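PDB 2D4E: 5-carboxymethyl-2-hydroxymuconate semialdehyde dehydrogenase from Thermus thermophilus, which probably catalyses the NAD-dependent oxidation of 5-carboxymethyl-2-hydroxymuconate semialdehyde to the corresponding carboxylic acid. Local coordinates for residues F134-Y138 and E486-A491; P243-L247 and D493-D497; R333-D339 and A377-R382. All coordinates share one frame; numbering follows the deposited sequence.

In the fold
From the N terminus, the chain reaches 134-138 at the end of helix 118-136, where contact 1 is closed only by 486-491, some 350 residues later. Residues 243-247 lead into and along strand 244-248, inside the parallel sheet that carries NAD, and close contact 2 with 493-497. These two loops cross, since their segments alternate along the chain. Both end on helix 488-495, and a probable hydrogen bond between Y495 OH and E486 OE2 joins them. Contact 3 is a short closure, 333-339 with 377-382, made within both larger loops. It lies across the chain's centre, about 39 and 42 Å (centre to centre) from contacts 1 and 2, joining the loop before helix 350-365 to that after strand 369-372.

Contact 1: residues F134-Y138 and E486-A491; sequences FYAEY and EGGTYA
E486 reaches Y135 through a water, which accepts from Y135 OH and donates to E486 OE1 (2.8 Å); OE2 is held by Y495 and R182. Y135 turns its CG anti to the carbonyl carbon (chi1 -76°), which sends the hydroxyl out to G487. At G487 the backbone N gives a weak, bent hydrogen bond to Y135 OH (3.0 Å, 122° at the hydrogen); the hydroxyl gives its proton to the water and accepts at best weakly. G488 meets all three aromatics. Its N sits at the edge of the F134 ring, 3.6 Å from CE2, while its CA lies over one face of Y138, 4.0 Å from the ring centroid. A side chain at G488 would run close to Y138 OH, and positive phi also suits glycine. Here the G487-G488 pair, leading into the weakly bonded helix 488-495, packs against the end region of helix 118-136 within the aldehyde dehydrogenase fold. T489 CG2 lies at the edge of the Y138 ring, 3.9 Å from CE2. With an alanine in place of Y138, G488 CA would probably lose its aromatic cover, opening a gap beside G488. Two residues further, A491 CB rests 4.0 Å from Y135 OH.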
loop_
_atom_site.group_PDB
_atom_site.type_symbol
_atom_site.label_atom_id
_atom_site.label_comp_id
_atom_site.label_asym_id
_atom_site.label_seq_id
_atom_site.Cartn_x
_atom_site.Cartn_y
_atom_site.Cartn_z
ATOM N N PHE C 134 8.864 15.917 10.977
ATOM C CA PHE C 134 8.402 14.622 10.491
ATOM C C PHE C 134 7.112 14.733 9.676
ATOM O O PHE C 134 7.077 14.369 8.501
ATOM C CB PHE C 134 8.182 13.683 11.678
ATOM C CG PHE C 134 7.659 12.326 11.301
ATOM C CD1 PHE C 134 8.444 11.436 10.571
ATOM C CD2 PHE C 134 6.382 11.930 11.690
ATOM C CE1 PHE C 134 7.970 10.169 10.237
ATOM C CE2 PHE C 134 5.896 10.663 11.358
ATOM C CZ PHE C 134 6.695 9.780 10.629
ATOM N N TYR C 135 6.051 15.238 10.295
ATOM C CA TYR C 135 4.780 15.354 9.596
ATOM C C TYR C 135 4.774 16.376 8.468
ATOM O O TYR C 135 3.900 16.346 7.604
ATOM C CB TYR C 135 3.655 15.640 10.588
ATOM C CG TYR C 135 3.251 14.404 11.353
ATOM C CD1 TYR C 135 3.627 14.223 12.686
ATOM C CD2 TYR C 135 2.517 13.395 10.729
ATOM C CE1 TYR C 135 3.276 13.061 13.383
ATOM C CE2 TYR C 135 2.161 12.231 11.411
ATOM C CZ TYR C 135 2.541 12.073 12.736
ATOM O OH TYR C 135 2.158 10.941 13.415
ATOM N N ALA C 136 5.756 17.270 8.469
ATOM C CA ALA C 136 5.851 18.272 7.418
ATOM C C ALA C 136 5.971 17.550 6.078
ATOM O O ALA C 136 5.468 18.024 5.056
ATOM C CB ALA C 136 7.073 19.167 7.648
ATOM N N GLU C 137 6.626 16.394 6.098
ATOM C CA GLU C 137 6.831 15.601 4.885
ATOM C C GLU C 137 5.626 14.752 4.459
ATOM O O GLU C 137 5.650 14.153 3.383
ATOM C CB GLU C 137 8.056 14.690 5.051
ATOM C CG GLU C 137 9.367 15.420 5.339
ATOM C CD GLU C 137 9.742 16.448 4.271
ATOM O OE1 GLU C 137 9.632 16.133 3.064
ATOM O OE2 GLU C 137 10.166 17.570 4.641
ATOM N N TYR C 138 4.588 14.683 5.292
ATOM C CA TYR C 138 3.392 13.906 4.946
ATOM C C TYR C 138 2.264 14.801 4.413
ATOM O O TYR C 138 1.313 14.315 3.797
ATOM C CB TYR C 138 2.881 13.115 6.158
ATOM C CG TYR C 138 3.738 11.923 6.525
ATOM C CD1 TYR C 138 4.966 12.092 7.157
ATOM C CD2 TYR C 138 3.337 10.629 6.203
ATOM C CE1 TYR C 138 5.782 10.998 7.458
ATOM C CE2 TYR C 138 4.141 9.529 6.495
ATOM C CZ TYR C 138 5.364 9.722 7.122
ATOM O OH TYR C 138 6.168 8.644 7.408
ATOM N N GLU C 486 -1.500 6.574 15.902
ATOM C CA GLU C 486 -0.814 7.799 15.506
ATOM C C GLU C 486 0.468 7.311 14.830
ATOM O O GLU C 486 0.840 6.140 14.976
ATOM C CB GLU C 486 -0.447 8.659 16.724
ATOM C CG GLU C 486 -1.600 9.443 17.344
ATOM C CD GLU C 486 -2.108 10.569 16.449
ATOM O OE1 GLU C 486 -1.437 10.910 15.455
ATOM O OE2 GLU C 486 -3.177 11.129 16.748
ATOM N N GLY C 487 1.134 8.196 14.094
ATOM C CA GLY C 487 2.366 7.813 13.427
ATOM C C GLY C 487 2.256 7.728 11.914
ATOM O O GLY C 487 1.518 6.893 11.388
ATOM N N GLY C 488 2.991 8.594 11.216
ATOM C CA GLY C 488 2.978 8.602 9.761
ATOM C C GLY C 488 1.614 8.506 9.091
ATOM O O GLY C 488 0.694 9.261 9.404
ATOM N N THR C 489 1.484 7.567 8.161
ATOM C CA THR C 489 0.237 7.371 7.434
ATOM C C THR C 489 -0.906 6.847 8.305
ATOM O O THR C 489 -2.075 7.036 7.972
ATOM C CB THR C 489 0.438 6.395 6.262
ATOM O OG1 THR C 489 0.907 5.136 6.765
ATOM C CG2 THR C 489 1.448 6.947 5.282
ATOM N N TYR C 490 -0.583 6.191 9.416
ATOM C CA TYR C 490 -1.632 5.664 10.282
ATOM C C TYR C 490 -2.462 6.772 10.913
ATOM O O TYR C 490 -3.646 6.587 11.195
ATOM C CB TYR C 490 -1.034 4.772 11.366
ATOM C CG TYR C 490 -0.280 3.608 10.785
ATOM C CD1 TYR C 490 1.099 3.673 10.586
ATOM C CD2 TYR C 490 -0.958 2.465 10.363
ATOM C CE1 TYR C 490 1.787 2.618 9.969
ATOM C CE2 TYR C 490 -0.289 1.415 9.751
ATOM C CZ TYR C 490 1.078 1.494 9.557
ATOM O OH TYR C 490 1.724 0.441 8.962
ATOM N N ALA C 491 -1.837 7.925 11.131
ATOM C CA ALA C 491 -2.526 9.071 11.705
ATOM C C ALA C 491 -3.596 9.573 10.732
ATOM O O ALA C 491 -4.617 10.116 11.150
ATOM C CB ALA C 491 -1.519 10.189 12.007
HETATM O O HOH W 1 1.318 11.452 15.714
#

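Contact 2: residues P243-L247 and D493-D497; sequences PLLTL and DFYTD
L244 and F494 reach toward each other from opposite directions, with the leucine methyl CD2 settling over one face of the phenyl ring. It stands 4.3 Å from the ring centroid and 25° off the normal, displaced toward the rim, a CH-pi contact; L244 CG adds apolar packing 3.9 Å from F494 CZ. F494 CG lies anti to the backbone N (chi1 171°), which carries the ring off the helix to the strand, where CZ comes 3.5 Å from L245 O. T246 crosses both aromatics at about a right angle. Its methyl CG2 touches F494 CE1 (3.7 Å) and Y495 OH (3.6 Å), while one face of the Y495 ring has F494 CD1 over its centre. The contact sets the end of helix 488-495 against strand 244-248, part of the parallel Rossmann-type sheet in which the next strand residue, L247, touches NAD. Two polar atoms find partners outside the segments: F494 O, 3.4 Å from L244 CD2, accepts from R267 NH1, and Y495 OH bonds to E486 OE2. With no hydrogen bond between the two segments, the buried join rests on methyl-to-aromatic and other van der Waals packing, so the fit probably depends on shape rather than on directed bonds.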
loop_
_atom_site.group_PDB
_atom_site.type_symbol
_atom_site.label_atom_id
_atom_site.label_comp_id
_atom_site.label_asym_id
_atom_site.label_seq_id
_atom_site.Cartn_x
_atom_site.Cartn_y
_atom_site.Cartn_z
ATOM N N PRO C 243 -15.469 18.581 15.687
ATOM C CA PRO C 243 -15.802 17.185 15.385
ATOM C C PRO C 243 -14.785 16.123 15.784
ATOM O O PRO C 243 -15.159 14.977 16.035
ATOM C CB PRO C 243 -16.063 17.219 13.881
ATOM C CG PRO C 243 -15.089 18.257 13.407
ATOM C CD PRO C 243 -15.218 19.346 14.449
ATOM N N LEU C 244 -13.510 16.495 15.849
ATOM C CA LEU C 244 -12.460 15.546 16.219
ATOM C C LEU C 244 -11.837 15.852 17.582
ATOM O O LEU C 244 -11.621 17.015 17.942
ATOM C CB LEU C 244 -11.366 15.523 15.147
ATOM C CG LEU C 244 -11.562 14.589 13.947
ATOM C CD1 LEU C 244 -12.864 14.914 13.198
ATOM C CD2 LEU C 244 -10.353 14.722 13.028
ATOM N N LEU C 245 -11.540 14.796 18.330
ATOM C CA LEU C 245 -10.954 14.941 19.654
ATOM C C LEU C 245 -9.835 13.944 19.900
ATOM O O LEU C 245 -10.020 12.754 19.689
ATOM C CB LEU C 245 -12.012 14.708 20.734
ATOM C CG LEU C 245 -13.229 15.616 20.877
ATOM C CD1 LEU C 245 -14.174 14.996 21.892
ATOM C CD2 LEU C 245 -12.808 17.012 21.320
ATOM N N THR C 246 -8.672 14.422 20.326
ATOM C CA THR C 246 -7.595 13.502 20.662
ATOM C C THR C 246 -7.496 13.588 22.178
ATOM O O THR C 246 -7.645 14.662 22.760
ATOM C CB THR C 246 -6.223 13.905 20.057
ATOM O OG1 THR C 246 -5.774 15.125 20.654
ATOM C CG2 THR C 246 -6.324 14.083 18.547
ATOM N N LEU C 247 -7.275 12.457 22.826
ATOM C CA LEU C 247 -7.149 12.452 24.266
ATOM C C LEU C 247 -5.989 11.583 24.688
ATOM O O LEU C 247 -5.856 10.437 24.258
ATOM C CB LEU C 247 -8.428 11.944 24.934
ATOM C CG LEU C 247 -8.295 11.693 26.444
ATOM C CD1 LEU C 247 -7.978 12.998 27.175
ATOM C CD2 LEU C 247 -9.583 11.091 26.974
ATOM N N ASP C 493 -5.817 8.057 9.043
ATOM C CA ASP C 493 -7.123 7.443 9.223
ATOM C C ASP C 493 -8.007 8.174 10.209
ATOM O O ASP C 493 -9.230 8.035 10.172
ATOM C CB ASP C 493 -6.964 5.983 9.636
ATOM C CG ASP C 493 -6.790 5.073 8.440
ATOM O OD1 ASP C 493 -7.788 4.885 7.703
ATOM O OD2 ASP C 493 -5.662 4.568 8.230
ATOM N N PHE C 494 -7.397 8.957 11.089
ATOM C CA PHE C 494 -8.173 9.711 12.057
ATOM C C PHE C 494 -8.379 11.161 11.638
ATOM O O PHE C 494 -9.492 11.672 11.710
ATOM C CB PHE C 494 -7.509 9.675 13.440
ATOM C CG PHE C 494 -8.144 10.608 14.439
ATOM C CD1 PHE C 494 -7.571 11.847 14.719
ATOM C CD2 PHE C 494 -9.329 10.259 15.083
ATOM C CE1 PHE C 494 -8.167 12.728 15.629
ATOM C CE2 PHE C 494 -9.938 11.129 15.994
ATOM C CZ PHE C 494 -9.355 12.370 16.268
ATOM N N TYR C 495 -7.310 11.811 11.186
ATOM C CA TYR C 495 -7.376 13.217 10.805
ATOM C C TYR C 495 -7.996 13.545 9.450
ATOM O O TYR C 495 -8.252 14.713 9.166
ATOM C CB TYR C 495 -5.980 13.847 10.878
ATOM C CG TYR C 495 -5.355 13.798 12.261
ATOM C CD1 TYR C 495 -4.366 12.857 12.572
ATOM C CD2 TYR C 495 -5.768 14.678 13.265
ATOM C CE1 TYR C 495 -3.803 12.798 13.854
ATOM C CE2 TYR C 495 -5.216 14.625 14.547
ATOM C CZ TYR C 495 -4.239 13.688 14.832
ATOM O OH TYR C 495 -3.701 13.635 16.096
ATOM N N THR C 496 -8.236 12.534 8.618
ATOM C CA THR C 496 -8.828 12.771 7.307
ATOM C C THR C 496 -10.008 11.843 7.052
ATOM O O THR C 496 -10.207 10.872 7.778
ATOM C CB THR C 496 -7.793 12.571 6.162
ATOM O OG1 THR C 496 -7.444 11.184 6.055
ATOM C CG2 THR C 496 -6.535 13.383 6.424
ATOM N N ASP C 497 -10.793 12.159 6.023
ATOM C CA ASP C 497 -11.951 11.352 5.640
ATOM C C ASP C 497 -11.714 10.733 4.270
ATOM O O ASP C 497 -11.235 11.412 3.354
ATOM C CB ASP C 497 -13.223 12.201 5.536
ATOM C CG ASP C 497 -13.697 12.729 6.875
ATOM O OD1 ASP C 497 -13.616 11.988 7.878
ATOM O OD2 ASP C 497 -14.175 13.884 6.908
#

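Contact 3: residues R333-D339 and A377-R382; sequences RVGHPLD and AKTSFR
V334 and F381 tie the two irregular segments together through one backbone hydrogen bond, F381 N to V334 O (2.9 Å), and S380 CA-H leans on the same oxygen at 3.2 Å. R333 and F381 then run side by side, pointing the same way. The arginine CD sits squarely over the ring centre, 3.5 Å from the centroid and 4° off the normal, a CH-pi contact. The chain bends about its CG-CD bond (chi3 -65°), turning NE to the backbone O of E341; CZ is 5.8 Å from the centroid, so any cation-pi attraction is weak. D339 and R382 approach from opposite directions and form a two-pronged salt bridge: R382 NE to D339 OD1 is 2.7 Å but weak in angle, and R382 NH2 to D339 OD2 is also 2.7 Å. The carboxylate and guanidinium planes stand 68° apart, so this is no flat pairing, and NH2 comes from above the carboxylate plane. D339 OD2 also accepts from E341 N. Among buried residues, V334 CG1 packs on A377 CB (4.0 Å). The contact joins the loop leaving helix 315-331 to the one linking strands 369-372 and 395-398, while P337 and L338 rest on helix 103-114 and L338 also on helix 12-24.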
loop_
_atom_site.group_PDB
_atom_site.type_symbol
_atom_site.label_atom_id
_atom_site.label_comp_id
_atom_site.label_asym_id
_atom_site.label_seq_id
_atom_site.Cartn_x
_atom_site.Cartn_y
_atom_site.Cartn_z
ATOM N N ARG C 333 20.077 7.852 41.966
ATOM C CA ARG C 333 20.261 9.152 42.605
ATOM C C ARG C 333 18.994 10.006 42.506
ATOM O O ARG C 333 18.530 10.333 41.406
ATOM C CB ARG C 333 21.442 9.900 41.967
ATOM C CG ARG C 333 22.807 9.225 42.174
ATOM C CD ARG C 333 23.950 10.085 41.648
ATOM N NE ARG C 333 23.894 10.259 40.199
ATOM C CZ ARG C 333 24.285 9.346 39.313
ATOM N NH1 ARG C 333 24.792 8.189 39.721
ATOM N NH2 ARG C 333 24.187 9.596 38.014
ATOM N N VAL C 334 18.444 10.360 43.665
ATOM C CA VAL C 334 17.232 11.167 43.747
ATOM C C VAL C 334 17.621 12.597 44.102
ATOM O O VAL C 334 18.374 12.827 45.050
ATOM C CB VAL C 334 16.270 10.605 44.828
ATOM C CG1 VAL C 334 14.995 11.436 44.896
ATOM C CG2 VAL C 334 15.939 9.145 44.514
ATOM N N GLY C 335 17.122 13.557 43.335
ATOM C CA GLY C 335 17.462 14.941 43.601
ATOM C C GLY C 335 16.714 15.947 42.751
ATOM O O GLY C 335 15.760 15.607 42.053
ATOM N N HIS C 336 17.169 17.194 42.809
ATOM C CA HIS C 336 16.554 18.291 42.080
ATOM C C HIS C 336 16.652 18.144 40.559
ATOM O O HIS C 336 17.669 17.699 40.025
ATOM C CB HIS C 336 17.189 19.613 42.530
ATOM C CG HIS C 336 16.422 20.825 42.107
ATOM N ND1 HIS C 336 16.346 21.240 40.795
ATOM C CD2 HIS C 336 15.668 21.694 42.821
ATOM C CE1 HIS C 336 15.577 22.311 40.717
ATOM N NE2 HIS C 336 15.153 22.607 41.933
ATOM N N PRO C 337 15.582 18.523 39.841
ATOM C CA PRO C 337 15.537 18.434 38.376
ATOM C C PRO C 337 16.669 19.189 37.679
ATOM O O PRO C 337 17.125 18.776 36.616
ATOM C CB PRO C 337 14.165 19.022 38.034
ATOM C CG PRO C 337 13.342 18.682 39.230
ATOM C CD PRO C 337 14.292 18.998 40.372
ATOM N N LEU C 338 17.110 20.291 38.276
ATOM C CA LEU C 338 18.177 21.106 37.699
ATOM C C LEU C 338 19.591 20.646 38.056
ATOM O O LEU C 338 20.572 21.258 37.629
ATOM C CB LEU C 338 17.988 22.568 38.111
ATOM C CG LEU C 338 16.680 23.204 37.621
ATOM C CD1 LEU C 338 16.510 24.606 38.211
ATOM C CD2 LEU C 338 16.688 23.266 36.104
ATOM N N ASP C 339 19.694 19.572 38.834
ATOM C CA ASP C 339 20.990 19.018 39.227
ATOM C C ASP C 339 21.408 17.938 38.221
ATOM O O ASP C 339 20.767 16.895 38.116
ATOM C CB ASP C 339 20.892 18.424 40.638
ATOM C CG ASP C 339 22.194 17.785 41.112
ATOM O OD1 ASP C 339 22.243 17.365 42.288
ATOM O OD2 ASP C 339 23.163 17.687 40.323
ATOM N N ALA C 377 11.239 10.403 49.779
ATOM C CA ALA C 377 12.690 10.494 49.816
ATOM C C ALA C 377 12.926 11.669 50.761
ATOM O O ALA C 377 12.403 12.759 50.535
ATOM C CB ALA C 377 13.236 10.807 48.430
ATOM N N LYS C 378 13.692 11.447 51.824
ATOM C CA LYS C 378 13.957 12.504 52.797
ATOM C C LYS C 378 15.131 13.383 52.387
ATOM O O LYS C 378 15.070 14.610 52.484
ATOM C CB LYS C 378 14.277 11.899 54.171
ATOM C CG LYS C 378 13.195 11.023 54.780
ATOM C CD LYS C 378 13.723 10.367 56.056
ATOM C CE LYS C 378 12.667 9.524 56.761
ATOM N NZ LYS C 378 11.552 10.350 57.315
ATOM N N THR C 379 16.193 12.728 51.930
ATOM C CA THR C 379 17.426 13.396 51.549
ATOM C C THR C 379 17.837 13.118 50.107
ATOM O O THR C 379 17.696 11.997 49.619
ATOM C CB THR C 379 18.567 12.931 52.462
ATOM O OG1 THR C 379 18.108 12.916 53.817
ATOM C CG2 THR C 379 19.752 13.856 52.345
ATOM N N SER C 380 18.363 14.138 49.436
ATOM C CA SER C 380 18.797 13.978 48.058
ATOM C C SER C 380 20.143 13.279 48.063
ATOM O O SER C 380 20.744 13.073 49.118
ATOM C CB SER C 380 18.949 15.333 47.368
ATOM O OG SER C 380 20.163 15.964 47.752
ATOM N N PHE C 381 20.606 12.918 46.874
ATOM C CA PHE C 381 21.890 12.261 46.704
ATOM C C PHE C 381 22.998 13.146 47.281
ATOM O O PHE C 381 24.018 12.646 47.758
ATOM C CB PHE C 381 22.141 12.014 45.208
ATOM C CG PHE C 381 23.590 11.821 44.859
ATOM C CD1 PHE C 381 24.264 10.660 45.232
ATOM C CD2 PHE C 381 24.291 12.818 44.183
ATOM C CE1 PHE C 381 25.620 10.491 44.934
ATOM C CE2 PHE C 381 25.649 12.661 43.882
ATOM C CZ PHE C 381 26.314 11.497 44.257
ATOM N N ARG C 382 22.795 14.460 47.230
ATOM C CA ARG C 382 23.790 15.399 47.738
ATOM C C ARG C 382 23.596 15.761 49.206
ATOM O O ARG C 382 24.279 16.645 49.725
ATOM C CB ARG C 382 23.794 16.682 46.904
ATOM C CG ARG C 382 24.128 16.473 45.440
ATOM C CD ARG C 382 24.521 17.786 44.792
ATOM N NE ARG C 382 24.691 17.667 43.350
ATOM C CZ ARG C 382 25.562 18.382 42.646
ATOM N NH1 ARG C 382 26.348 19.258 43.259
ATOM N NH2 ARG C 382 25.639 18.237 41.331
#